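Local coordinates for protein glucose dehydrogenase (Serratia sp. FS14, PDB 7CDY) that belongs to the glucose/sorbosone dehydrogenase family of beta-propeller proteins and carries a bound calcium ion in this model, at residues 66-71 with 76-81; 17-22 with 324-329; 192-197 with 318-323; 162-165 with 169-172. One frame throughout, in Å; residues are numbered along the deposited sequence. Where two conformers were deposited one is given.

Contact 1 of 4, residues 66-71 with 76-81; sequences LPAPDF and RVYLSF
An antiparallel strand pairing joins L66 and P67 to V77 and Y78, where strand 62-67 runs out into a turn and a short helix before the chain returns as strand 76-84, within one antiparallel sheet of the beta-propeller. L66 and Y78 form the hydrogen-bonded pair: L66 N gives to Y78 O at 2.9 Å, and Y78 N gives to L66 O at 2.8 Å. P67 and V77 follow as a non-hydrogen-bonded pair, which suits a proline with no N-H to offer. One step beyond the strand, A68 N gives to R76 O over 2.9 Å in a nearly straight bond (175°), while P67 CA approaches the same oxygen in a CA-H...O contact.

The side chains fall on two faces. On that of P67 and V77, F71 comes back from the helix with CG anti to its backbone N (chi1 176°), which lays its ring alongside V77, CE2 at 3.7 Å from V77 CG2; R76 O lies near the plane of this ring, at its edge. On the other face, Y78 turns its ring edge to A68, CE1 standing 3.9 Å from A68 CB. Y78 OH bonds to A165 O, and the guanidinium of R76 has a salt bridge to E166 and lies against Y96.

R76 O thus accepts the N-H of A68 and is also approached by P67 CA and by the edge of the F71 ring. Three backbone bonds set the register, with apolar packing on both faces, and the polar ends of R76 and Y78 find their partners beyond the two segments.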
loop_
_atom_site.group_PDB
_atom_site.type_symbol
_atom_site.label_atom_id
_atom_site.label_comp_id
_atom_site.label_asym_id
_atom_site.label_seq_id
_atom_site.Cartn_x
_atom_site.Cartn_y
_atom_site.Cartn_z
ATOM N N LEU A 66 -7.598 -6.797 2.150
ATOM C CA LEU A 66 -7.178 -7.689 1.072
ATOM C C LEU A 66 -7.801 -9.069 1.251
ATOM O O LEU A 66 -7.343 -9.867 2.087
ATOM C CB LEU A 66 -5.656 -7.779 0.985
ATOM C CG LEU A 66 -5.082 -8.670 -0.124
ATOM C CD1 LEU A 66 -5.689 -8.327 -1.468
ATOM C CD2 LEU A 66 -3.557 -8.562 -0.197
ATOM N N PRO A 67 -8.835 -9.385 0.481
ATOM C CA PRO A 67 -9.339 -10.759 0.447
ATOM C C PRO A 67 -8.239 -11.720 0.040
ATOM O O PRO A 67 -7.344 -11.397 -0.743
ATOM C CB PRO A 67 -10.435 -10.703 -0.620
ATOM C CG PRO A 67 -10.854 -9.253 -0.645
ATOM C CD PRO A 67 -9.605 -8.488 -0.383
ATOM N N ALA A 68 -8.288 -12.913 0.615
ATOM C CA ALA A 68 -7.352 -13.950 0.213
ATOM C C ALA A 68 -7.560 -14.291 -1.264
ATOM O O ALA A 68 -8.663 -14.112 -1.804
ATOM C CB ALA A 68 -7.573 -15.205 1.059
ATOM N N PRO A 69 -6.521 -14.790 -1.946
ATOM C CA PRO A 69 -6.709 -15.193 -3.348
ATOM C C PRO A 69 -7.847 -16.180 -3.527
ATOM O O PRO A 69 -8.555 -16.125 -4.542
ATOM C CB PRO A 69 -5.349 -15.799 -3.732
ATOM C CG PRO A 69 -4.369 -15.171 -2.780
ATOM C CD PRO A 69 -5.123 -14.945 -1.497
ATOM N N ASP A 70 -8.083 -17.044 -2.536
ATOM C CA ASP A 70 -9.155 -18.034 -2.587
ATOM C C ASP A 70 -10.413 -17.594 -1.844
ATOM O O ASP A 70 -11.150 -18.451 -1.342
ATOM C CB ASP A 70 -8.674 -19.402 -2.091
ATOM C CG ASP A 70 -8.323 -19.411 -0.609
ATOM O OD1 ASP A 70 -8.417 -18.359 0.055
ATOM O OD2 ASP A 70 -7.954 -20.492 -0.085
ATOM N N PHE A 71 -10.689 -16.283 -1.796
ATOM C CA PHE A 71 -11.841 -15.770 -1.053
ATOM C C PHE A 71 -13.143 -16.474 -1.429
ATOM O O PHE A 71 -13.988 -16.714 -0.564
ATOM C CB PHE A 71 -11.974 -14.252 -1.253
ATOM C CG PHE A 71 -13.203 -13.658 -0.594
ATOM C CD1 PHE A 71 -14.431 -13.664 -1.241
ATOM C CD2 PHE A 71 -13.136 -13.133 0.687
ATOM C CE1 PHE A 71 -15.574 -13.163 -0.624
ATOM C CE2 PHE A 71 -14.275 -12.614 1.314
ATOM C CZ PHE A 71 -15.497 -12.639 0.653
ATOM N N ARG A 76 -11.840 -15.522 3.405
ATOM C CA ARG A 76 -10.844 -14.934 4.288
ATOM C C ARG A 76 -10.481 -13.521 3.832
ATOM O O ARG A 76 -10.272 -13.276 2.643
ATOM C CB ARG A 76 -9.593 -15.816 4.301
ATOM C CG ARG A 76 -8.484 -15.269 5.172
ATOM C CD ARG A 76 -7.329 -16.248 5.296
ATOM N NE ARG A 76 -7.714 -17.461 6.009
ATOM C CZ ARG A 76 -6.880 -18.457 6.273
ATOM N NH1 ARG A 76 -5.616 -18.382 5.871
ATOM N NH2 ARG A 76 -7.324 -19.519 6.928
ATOM N N VAL A 77 -10.407 -12.607 4.796
ATOM C CA VAL A 77 -10.101 -11.202 4.539
ATOM C C VAL A 77 -8.953 -10.794 5.453
ATOM O O VAL A 77 -9.066 -10.894 6.681
ATOM C CB VAL A 77 -11.318 -10.289 4.767
ATOM C CG1 VAL A 77 -10.924 -8.830 4.523
ATOM C CG2 VAL A 77 -12.448 -10.694 3.833
ATOM N N TYR A 78 -7.852 -10.337 4.851
ATOM C CA TYR A 78 -6.727 -9.772 5.588
ATOM C C TYR A 78 -6.917 -8.270 5.770
ATOM O O TYR A 78 -7.465 -7.583 4.892
ATOM C CB TYR A 78 -5.415 -10.014 4.826
ATOM C CG TYR A 78 -5.010 -11.472 4.737
ATOM C CD1 TYR A 78 -5.646 -12.330 3.848
ATOM C CD2 TYR A 78 -3.994 -11.986 5.541
ATOM C CE1 TYR A 78 -5.293 -13.679 3.773
ATOM C CE2 TYR A 78 -3.629 -13.334 5.468
ATOM C CZ TYR A 78 -4.279 -14.159 4.576
ATOM O OH TYR A 78 -3.935 -15.498 4.495
ATOM N N LEU A 79 -6.452 -7.757 6.916
ATOM C CA LEU A 79 -6.447 -6.323 7.193
ATOM C C LEU A 79 -5.087 -5.925 7.730
ATOM O O LEU A 79 -4.474 -6.674 8.495
ATOM C CB LEU A 79 -7.489 -5.947 8.263
ATOM C CG LEU A 79 -8.959 -6.215 7.970
ATOM C CD1 LEU A 79 -9.799 -5.962 9.229
ATOM C CD2 LEU A 79 -9.449 -5.349 6.818
ATOM N N SER A 80 -4.626 -4.740 7.353
ATOM C CA SER A 80 -3.515 -4.111 8.043
ATOM C C SER A 80 -4.028 -2.881 8.781
ATOM O O SER A 80 -5.044 -2.285 8.391
ATOM C CB SER A 80 -2.370 -3.767 7.092
ATOM O OG SER A 80 -2.719 -2.651 6.293
ATOM N N PHE A 81 -3.352 -2.521 9.874
ATOM C CA PHE A 81 -3.808 -1.411 10.705
ATOM C C PHE A 81 -2.688 -0.946 11.615
ATOM O O PHE A 81 -1.738 -1.679 11.895
ATOM C CB PHE A 81 -5.069 -1.758 11.517
ATOM C CG PHE A 81 -4.907 -2.933 12.484
ATOM C CD1 PHE A 81 -4.896 -4.248 12.022
ATOM C CD2 PHE A 81 -4.815 -2.712 13.860
ATOM C CE1 PHE A 81 -4.778 -5.319 12.914
ATOM C CE2 PHE A 81 -4.700 -3.780 14.760
ATOM C CZ PHE A 81 -4.678 -5.076 14.281
#

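Contact 2 of 4, residues 17-22 with 324-329; sequences LAFLPA and SGPDGY
The ring of F19 receives P326 on one face: CD of the proline sits over the middle of the ring, 3.8 Å from its centroid and 12° off the ring normal, a CH-pi contact. The two side chains cross at a slant, and P326 CG reaches just the CD2 side, 4.1 Å from F19 CD2. G325 comes in obliquely beside the far end of the ring, its CA 3.9 Å from F19 CE1. F19 is also met edge-to-face by the ring of Y331. In this conformer, one of two modelled, F19 CG is anti to the carbonyl carbon (chi1 -86°), carrying the ring across to the loop.

That loop is held in shape from within. Residues 325-328 make a type I beta turn, with G328 N bonded to G325 O, and D327 OD1 accepts from Y329 N at 3.1 Å in an Asx turn, the donor standing above the carboxylate plane. The other oxygen, D327 OD2, bonds to the hydroxyl of Y331.

F19 belongs to strand 3-19 and also packs on L26 of strand 26-30. Residues 325-329 connect strand 319-324 to strand 330-334 of the same antiparallel sheet, and L20 and P21 continue toward F71 of helix 71-74.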
loop_
_atom_site.group_PDB
_atom_site.type_symbol
_atom_site.label_atom_id
_atom_site.label_comp_id
_atom_site.label_asym_id
_atom_site.label_seq_id
_atom_site.Cartn_x
_atom_site.Cartn_y
_atom_site.Cartn_z
ATOM N N LEU A 17 -9.428 -0.282 -0.950
ATOM C CA LEU A 17 -10.574 -1.019 -1.461
ATOM C C LEU A 17 -10.115 -2.336 -2.055
ATOM O O LEU A 17 -8.980 -2.479 -2.508
ATOM C CB LEU A 17 -11.402 -0.217 -2.475
ATOM C CG LEU A 17 -10.869 -0.114 -3.897
ATOM C CD1 LEU A 17 -11.390 -1.236 -4.804
ATOM C CD2 LEU A 17 -11.213 1.247 -4.496
ATOM N N ALA A 18 -11.051 -3.279 -2.109
ATOM C CA ALA A 18 -10.777 -4.581 -2.692
ATOM C C ALA A 18 -12.054 -5.171 -3.264
ATOM O O ALA A 18 -13.103 -5.150 -2.617
ATOM C CB ALA A 18 -10.218 -5.545 -1.650
ATOM N N PHE A 19 -11.963 -5.698 -4.476
ATOM C CA PHE A 19 -13.115 -6.337 -5.093
ATOM C C PHE A 19 -13.337 -7.735 -4.532
ATOM O O PHE A 19 -12.386 -8.481 -4.267
ATOM C CB PHE A 19 -12.925 -6.421 -6.606
ATOM C CG PHE A 19 -13.372 -5.188 -7.328
ATOM C CD1 PHE A 19 -12.514 -4.114 -7.486
ATOM C CD2 PHE A 19 -14.657 -5.095 -7.834
ATOM C CE1 PHE A 19 -12.923 -2.973 -8.141
ATOM C CE2 PHE A 19 -15.071 -3.956 -8.494
ATOM C CZ PHE A 19 -14.205 -2.895 -8.646
ATOM N N LEU A 20 -14.609 -8.075 -4.339
ATOM C CA LEU A 20 -15.053 -9.426 -4.068
ATOM C C LEU A 20 -15.455 -10.066 -5.392
ATOM O O LEU A 20 -15.627 -9.366 -6.400
ATOM C CB LEU A 20 -16.247 -9.384 -3.115
ATOM C CG LEU A 20 -15.961 -8.788 -1.733
ATOM C CD1 LEU A 20 -17.172 -8.983 -0.841
ATOM C CD2 LEU A 20 -14.726 -9.420 -1.096
ATOM N N PRO A 21 -15.584 -11.398 -5.434
ATOM C CA PRO A 21 -15.861 -12.073 -6.710
ATOM C C PRO A 21 -17.205 -11.685 -7.316
ATOM O O PRO A 21 -18.139 -11.274 -6.620
ATOM C CB PRO A 21 -15.841 -13.561 -6.332
ATOM C CG PRO A 21 -14.992 -13.633 -5.116
ATOM C CD PRO A 21 -15.286 -12.364 -4.362
ATOM N N ALA A 22 -17.279 -11.827 -8.638
ATOM C CA ALA A 22 -18.511 -11.671 -9.424
ATOM C C ALA A 22 -19.058 -10.263 -9.198
ATOM O O ALA A 22 -18.306 -9.289 -9.355
ATOM C CB ALA A 22 -19.467 -12.826 -9.140
ATOM N N SER A 324 -7.365 -1.919 -10.276
ATOM C CA SER A 324 -7.865 -2.279 -11.599
ATOM C C SER A 324 -9.013 -3.262 -11.417
ATOM O O SER A 324 -8.813 -4.364 -10.893
ATOM C CB SER A 324 -6.740 -2.897 -12.432
ATOM O OG SER A 324 -7.144 -3.130 -13.775
ATOM N N GLY A 325 -10.215 -2.858 -11.833
ATOM C CA GLY A 325 -11.403 -3.656 -11.616
ATOM C C GLY A 325 -11.563 -4.765 -12.634
ATOM O O GLY A 325 -11.104 -4.666 -13.773
ATOM N N PRO A 326 -12.231 -5.854 -12.241
ATOM C CA PRO A 326 -12.469 -6.950 -13.195
ATOM C C PRO A 326 -13.311 -6.547 -14.395
ATOM O O PRO A 326 -13.290 -7.253 -15.411
ATOM C CB PRO A 326 -13.163 -8.024 -12.343
ATOM C CG PRO A 326 -13.720 -7.284 -11.161
ATOM C CD PRO A 326 -12.749 -6.159 -10.897
ATOM N N ASP A 327 -14.041 -5.436 -14.314
ATOM C CA ASP A 327 -14.858 -4.936 -15.410
ATOM C C ASP A 327 -14.081 -4.064 -16.387
ATOM O O ASP A 327 -14.674 -3.541 -17.336
ATOM C CB ASP A 327 -16.051 -4.143 -14.859
ATOM C CG ASP A 327 -15.627 -2.977 -13.976
ATOM O OD1 ASP A 327 -14.408 -2.767 -13.795
ATOM O OD2 ASP A 327 -16.518 -2.261 -13.466
ATOM N N GLY A 328 -12.782 -3.874 -16.168
ATOM C CA GLY A 328 -11.968 -3.075 -17.052
ATOM C C GLY A 328 -11.876 -1.601 -16.719
ATOM O O GLY A 328 -11.246 -0.861 -17.478
ATOM N N TYR A 329 -12.488 -1.145 -15.629
ATOM C CA TYR A 329 -12.359 0.234 -15.178
ATOM C C TYR A 329 -11.371 0.318 -14.019
ATOM O O TYR A 329 -11.077 -0.675 -13.352
ATOM C CB TYR A 329 -13.711 0.784 -14.713
ATOM C CG TYR A 329 -14.696 1.067 -15.823
ATOM C CD1 TYR A 329 -15.563 0.077 -16.274
ATOM C CD2 TYR A 329 -14.762 2.320 -16.414
ATOM C CE1 TYR A 329 -16.474 0.334 -17.282
ATOM C CE2 TYR A 329 -15.667 2.585 -17.426
ATOM C CZ TYR A 329 -16.515 1.587 -17.855
ATOM O OH TYR A 329 -17.416 1.854 -18.864
#

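Contact 3 of 4, residues 192-197 with 318-323; sequences NPQGLA and RIREVR
Water 1 joins Q194 to R320 by accepting from both, from Q194 NE2 at 3.1 Å and from R320 NH1 at 3.2 Å. Directly between the two side chains, Q194 OE1 lies 3.2 Å from R320 NH1, near the plane of the guanidinium at its edge, with the amide and guanidinium planes 77° apart. Q194 is extended beyond CG, whereas R320 is bent at chi2 and chi3 (70° and 69°), folding its guanidinium back to the glutamine. Each has a stronger partner elsewhere: Q194 OE1 takes a hydrogen bond from H210 NE2, and R320 NH2 has a salt bridge to D335.

Further along, water 2 spans the same two strands, lying 2.8 Å from L196 O and accepting from R323 NH1. R323 NH2 in turn forms a salt bridge with E321 OE2 (2.9 Å), met on the syn side of the carboxylate. R323 NH2 has a second acidic partner in E64, and E321 OE1 is paired with the lysine K128. Each strand carries a classic beta bulge, at Q194-G195 and at R320-E321.

Two buried strands of different propeller sheets, near the centre of the chain, therefore meet at these points through water and polar groups. The flanking acids probably offset the arginine charges.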
loop_
_atom_site.group_PDB
_atom_site.type_symbol
_atom_site.label_atom_id
_atom_site.label_comp_id
_atom_site.label_asym_id
_atom_site.label_seq_id
_atom_site.Cartn_x
_atom_site.Cartn_y
_atom_site.Cartn_z
ATOM N N ASN A 192 8.412 5.272 3.484
ATOM C CA ASN A 192 7.001 5.063 3.795
ATOM C C ASN A 192 6.277 4.576 2.554
ATOM O O ASN A 192 5.793 5.377 1.742
ATOM C CB ASN A 192 6.318 6.312 4.345
ATOM C CG ASN A 192 4.966 5.983 4.912
ATOM O OD1 ASN A 192 4.765 4.882 5.420
ATOM N ND2 ASN A 192 4.029 6.920 4.824
ATOM N N PRO A 193 6.186 3.258 2.376
ATOM C CA PRO A 193 5.606 2.696 1.143
ATOM C C PRO A 193 4.088 2.684 1.197
ATOM O O PRO A 193 3.491 2.034 2.061
ATOM C CB PRO A 193 6.170 1.270 1.099
ATOM C CG PRO A 193 6.497 0.942 2.541
ATOM C CD PRO A 193 6.800 2.236 3.246
ATOM N N GLN A 194 3.461 3.373 0.240
ATOM C CA GLN A 194 2.013 3.346 0.102
ATOM C C GLN A 194 1.585 2.803 -1.260
ATOM O O GLN A 194 0.444 3.020 -1.690
ATOM C CB GLN A 194 1.380 4.696 0.452
ATOM C CG GLN A 194 1.516 5.021 1.955
ATOM C CD GLN A 194 0.802 6.290 2.385
ATOM O OE1 GLN A 194 0.565 7.188 1.583
ATOM N NE2 GLN A 194 0.452 6.360 3.667
ATOM N N GLY A 195 2.457 2.037 -1.919
ATOM C CA GLY A 195 2.083 1.315 -3.118
ATOM C C GLY A 195 2.760 -0.038 -3.145
ATOM O O GLY A 195 3.959 -0.128 -2.854
ATOM N N LEU A 196 2.015 -1.082 -3.501
ATOM C CA LEU A 196 2.582 -2.428 -3.572
ATOM C C LEU A 196 1.703 -3.257 -4.493
ATOM O O LEU A 196 0.508 -3.415 -4.223
ATOM C CB LEU A 196 2.616 -3.044 -2.173
ATOM C CG LEU A 196 3.438 -4.318 -2.003
ATOM C CD1 LEU A 196 4.927 -4.024 -2.130
ATOM C CD2 LEU A 196 3.132 -4.964 -0.647
ATOM N N ALA A 197 2.275 -3.814 -5.554
ATOM C CA ALA A 197 1.430 -4.538 -6.496
ATOM C C ALA A 197 2.246 -5.528 -7.310
ATOM O O ALA A 197 3.424 -5.305 -7.596
ATOM C CB ALA A 197 0.686 -3.581 -7.429
ATOM N N ARG A 318 -7.515 14.377 -3.627
ATOM C CA ARG A 318 -6.337 13.614 -3.235
ATOM C C ARG A 318 -6.587 12.138 -3.511
ATOM O O ARG A 318 -7.504 11.547 -2.934
ATOM C CB ARG A 318 -6.107 13.819 -1.742
ATOM C CG ARG A 318 -5.786 15.267 -1.378
ATOM C CD ARG A 318 -5.950 15.519 0.115
ATOM N NE ARG A 318 -5.326 14.489 0.946
ATOM C CZ ARG A 318 -4.033 14.459 1.257
ATOM N NH1 ARG A 318 -3.211 15.397 0.800
ATOM N NH2 ARG A 318 -3.555 13.484 2.020
ATOM N N ILE A 319 -5.795 11.528 -4.387
ATOM C CA ILE A 319 -6.039 10.143 -4.794
ATOM C C ILE A 319 -5.246 9.208 -3.886
ATOM O O ILE A 319 -4.013 9.193 -3.918
ATOM C CB ILE A 319 -5.736 9.908 -6.279
ATOM C CG1 ILE A 319 -6.548 10.870 -7.166
ATOM C CG2 ILE A 319 -6.028 8.454 -6.653
ATOM C CD1 ILE A 319 -8.041 10.907 -6.860
ATOM N N ARG A 320 -5.966 8.438 -3.070
ATOM C CA ARG A 320 -5.388 7.592 -2.035
ATOM C C ARG A 320 -5.223 6.140 -2.467
ATOM O O ARG A 320 -4.281 5.462 -2.022
ATOM C CB ARG A 320 -6.301 7.649 -0.802
ATOM C CG ARG A 320 -6.118 6.557 0.258
ATOM C CD ARG A 320 -4.816 6.674 1.050
ATOM N NE ARG A 320 -4.780 7.837 1.931
ATOM C CZ ARG A 320 -3.674 8.290 2.517
ATOM N NH1 ARG A 320 -2.511 7.685 2.315
ATOM N NH2 ARG A 320 -3.727 9.362 3.292
ATOM N N GLU A 321 -6.115 5.640 -3.314
ATOM C CA GLU A 321 -6.155 4.221 -3.649
ATOM C C GLU A 321 -6.477 4.077 -5.125
ATOM O O GLU A 321 -7.249 4.872 -5.672
ATOM C CB GLU A 321 -7.251 3.508 -2.831
ATOM C CG GLU A 321 -7.488 2.018 -3.182
ATOM C CD GLU A 321 -6.349 1.113 -2.723
ATOM O OE1 GLU A 321 -5.180 1.384 -3.066
ATOM O OE2 GLU A 321 -6.615 0.112 -2.018
ATOM N N VAL A 322 -5.856 3.085 -5.768
ATOM C CA VAL A 322 -6.099 2.755 -7.170
ATOM C C VAL A 322 -6.173 1.242 -7.301
ATOM O O VAL A 322 -5.238 0.540 -6.901
ATOM C CB VAL A 322 -4.939 3.241 -8.060
ATOM C CG1 VAL A 322 -5.297 3.048 -9.523
ATOM C CG2 VAL A 322 -4.573 4.693 -7.780
ATOM N N ARG A 323 -7.255 0.735 -7.894
ATOM C CA ARG A 323 -7.337 -0.693 -8.191
ATOM C C ARG A 323 -7.866 -0.886 -9.602
ATOM O O ARG A 323 -8.712 -0.121 -10.073
ATOM C CB ARG A 323 -8.235 -1.462 -7.201
ATOM C CG ARG A 323 -7.796 -1.404 -5.750
ATOM C CD ARG A 323 -6.563 -2.278 -5.434
ATOM N NE ARG A 323 -6.121 -2.001 -4.067
ATOM C CZ ARG A 323 -4.967 -2.375 -3.521
ATOM N NH1 ARG A 323 -4.081 -3.084 -4.211
ATOM N NH2 ARG A 323 -4.712 -2.014 -2.265
HETATM O O HOH W 1 -0.814 8.940 4.783
HETATM O O HOH W 2 -1.597 -3.085 -2.407
#

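Contact 4 of 4, residues 162-165 with 169-172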
loop_
_atom_site.group_PDB
_atom_site.type_symbol
_atom_site.label_atom_id
_atom_site.label_comp_id
_atom_site.label_asym_id
_atom_site.label_seq_id
_atom_site.Cartn_x
_atom_site.Cartn_y
_atom_site.Cartn_z
ATOM N N ARG A 162 7.954 -10.653 3.634
ATOM C CA ARG A 162 7.273 -11.735 2.921
ATOM C C ARG A 162 6.989 -12.867 3.892
ATOM O O ARG A 162 7.914 -13.383 4.536
ATOM C CB ARG A 162 8.095 -12.277 1.754
ATOM C CG ARG A 162 7.326 -13.332 0.954
ATOM C CD ARG A 162 8.128 -13.931 -0.195
ATOM N NE ARG A 162 9.240 -14.743 0.285
ATOM C CZ ARG A 162 9.517 -15.982 -0.118
ATOM N NH1 ARG A 162 8.757 -16.601 -1.010
ATOM N NH2 ARG A 162 10.574 -16.595 0.388
ATOM N N LEU A 163 5.718 -13.272 3.980
ATOM C CA LEU A 163 5.257 -14.336 4.867
ATOM C C LEU A 163 4.409 -15.334 4.090
ATOM O O LEU A 163 3.961 -15.072 2.974
ATOM C CB LEU A 163 4.427 -13.781 6.029
ATOM C CG LEU A 163 5.103 -12.717 6.895
ATOM C CD1 LEU A 163 4.111 -12.140 7.890
ATOM C CD2 LEU A 163 6.320 -13.293 7.603
ATOM N N THR A 164 4.172 -16.490 4.713
ATOM C CA THR A 164 3.161 -17.400 4.188
ATOM C C THR A 164 1.766 -16.843 4.457
ATOM O O THR A 164 1.584 -15.854 5.175
ATOM C CB THR A 164 3.258 -18.783 4.846
ATOM O OG1 THR A 164 2.795 -18.700 6.201
ATOM C CG2 THR A 164 4.701 -19.330 4.804
ATOM N N ALA A 165 0.767 -17.534 3.900
ATOM C CA ALA A 165 -0.633 -17.180 4.121
ATOM C C ALA A 165 -1.010 -17.155 5.597
ATOM O O ALA A 165 -1.983 -16.482 5.969
ATOM C CB ALA A 165 -1.531 -18.178 3.383
ATOM N N VAL A 169 7.336 -17.649 8.506
ATOM C CA VAL A 169 8.505 -17.256 7.718
ATOM C C VAL A 169 8.809 -18.314 6.667
ATOM O O VAL A 169 9.084 -19.471 7.028
ATOM C CB VAL A 169 9.734 -17.069 8.616
ATOM C CG1 VAL A 169 10.957 -16.739 7.767
ATOM C CG2 VAL A 169 9.475 -15.971 9.631
ATOM N N PRO A 170 8.797 -17.984 5.379
ATOM C CA PRO A 170 9.278 -18.923 4.362
ATOM C C PRO A 170 10.765 -19.177 4.537
ATOM O O PRO A 170 11.550 -18.233 4.733
ATOM C CB PRO A 170 8.997 -18.191 3.041
ATOM C CG PRO A 170 7.983 -17.129 3.396
ATOM C CD PRO A 170 8.324 -16.723 4.783
ATOM N N PRO A 171 11.203 -20.437 4.471
ATOM C CA PRO A 171 12.611 -20.737 4.786
ATOM C C PRO A 171 13.607 -20.212 3.765
ATOM O O PRO A 171 14.808 -20.199 4.061
ATOM C CB PRO A 171 12.643 -22.268 4.879
ATOM C CG PRO A 171 11.494 -22.720 4.053
ATOM C CD PRO A 171 10.423 -21.656 4.185
ATOM N N ASP A 172 13.171 -19.794 2.581
ATOM C CA ASP A 172 14.075 -19.201 1.607
ATOM C C ASP A 172 14.081 -17.675 1.644
ATOM O O ASP A 172 14.671 -17.049 0.753
ATOM C CB ASP A 172 13.789 -19.724 0.198
ATOM C CG ASP A 172 12.350 -19.508 -0.234
ATOM O OD1 ASP A 172 11.470 -19.320 0.633
ATOM O OD2 ASP A 172 12.104 -19.540 -1.456
HETATM O O HOH W 3 9.461 -19.444 -1.871
#
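R162 and D172 meet in a salt bridge, R162 NH2 giving to D172 OD1 at 2.9 Å with an N-H...O angle of 147°. The acceptor lies near the guanidinium plane, at its edge, but the nitrogen comes to the oxygen from well above the carboxylate plane, the two flat groups being turned 60° against each other. Water 3 closes a second path, accepting from R162 NH1 and giving to D172 OD2 at 2.7 Å. N173 takes another bond from R162 NH2.

P170 lies over one face of the guanidinium, offset toward its rim, with CB 3.5 Å from R162 NH2. The same ring also leans on the strand: P170 CD touches R162 O at 3.4 Å and is 3.9 Å from L163 CA, while P170 CG passes T164 CG2 at 4.2 Å, the two side chains running opposite ways.

Behind this first layer, the R162 chain starts out extended (chi1 -176°) and turns at chi3, which brings the guanidinium round to the proline and the acid. Y136 makes a cation-pi contact with R162 and packs against P170. In the tight bend between the segments, T164 OG1 is bonded to the backbone N of both E166 and A168.

The end of strand 160-163 is thereby joined to the loop after it by charge and by contact with a rigid proline. With a carboxylate at its edge and an aromatic ring nearby, the buried arginine is probably well stabilised as a cation.

How the contacts relate
From the N terminus, strand 3-19 first brings in residues 17-22, whose partner loop 324-329 comes some 300 residues later; contact 2 therefore closes a large loop in which the other three are nested. Contacts 1, 4 and 3 then follow in series, contact 1 closing a turn and short helix, contact 4 a three-residue bend, and contact 3 linking strands 192-198 and 319-324 of separate sheets. Contact 2 packs on contact 1, where A18, L20 and P21 meet P67 and F71, and bonds to contact 3 from L17 N to E321. Contact 1 reaches contact 4 through Y78 OH and A165 O. Together they tie neighbouring sheets of the propeller, contact 3 lying nearest the centre of the chain.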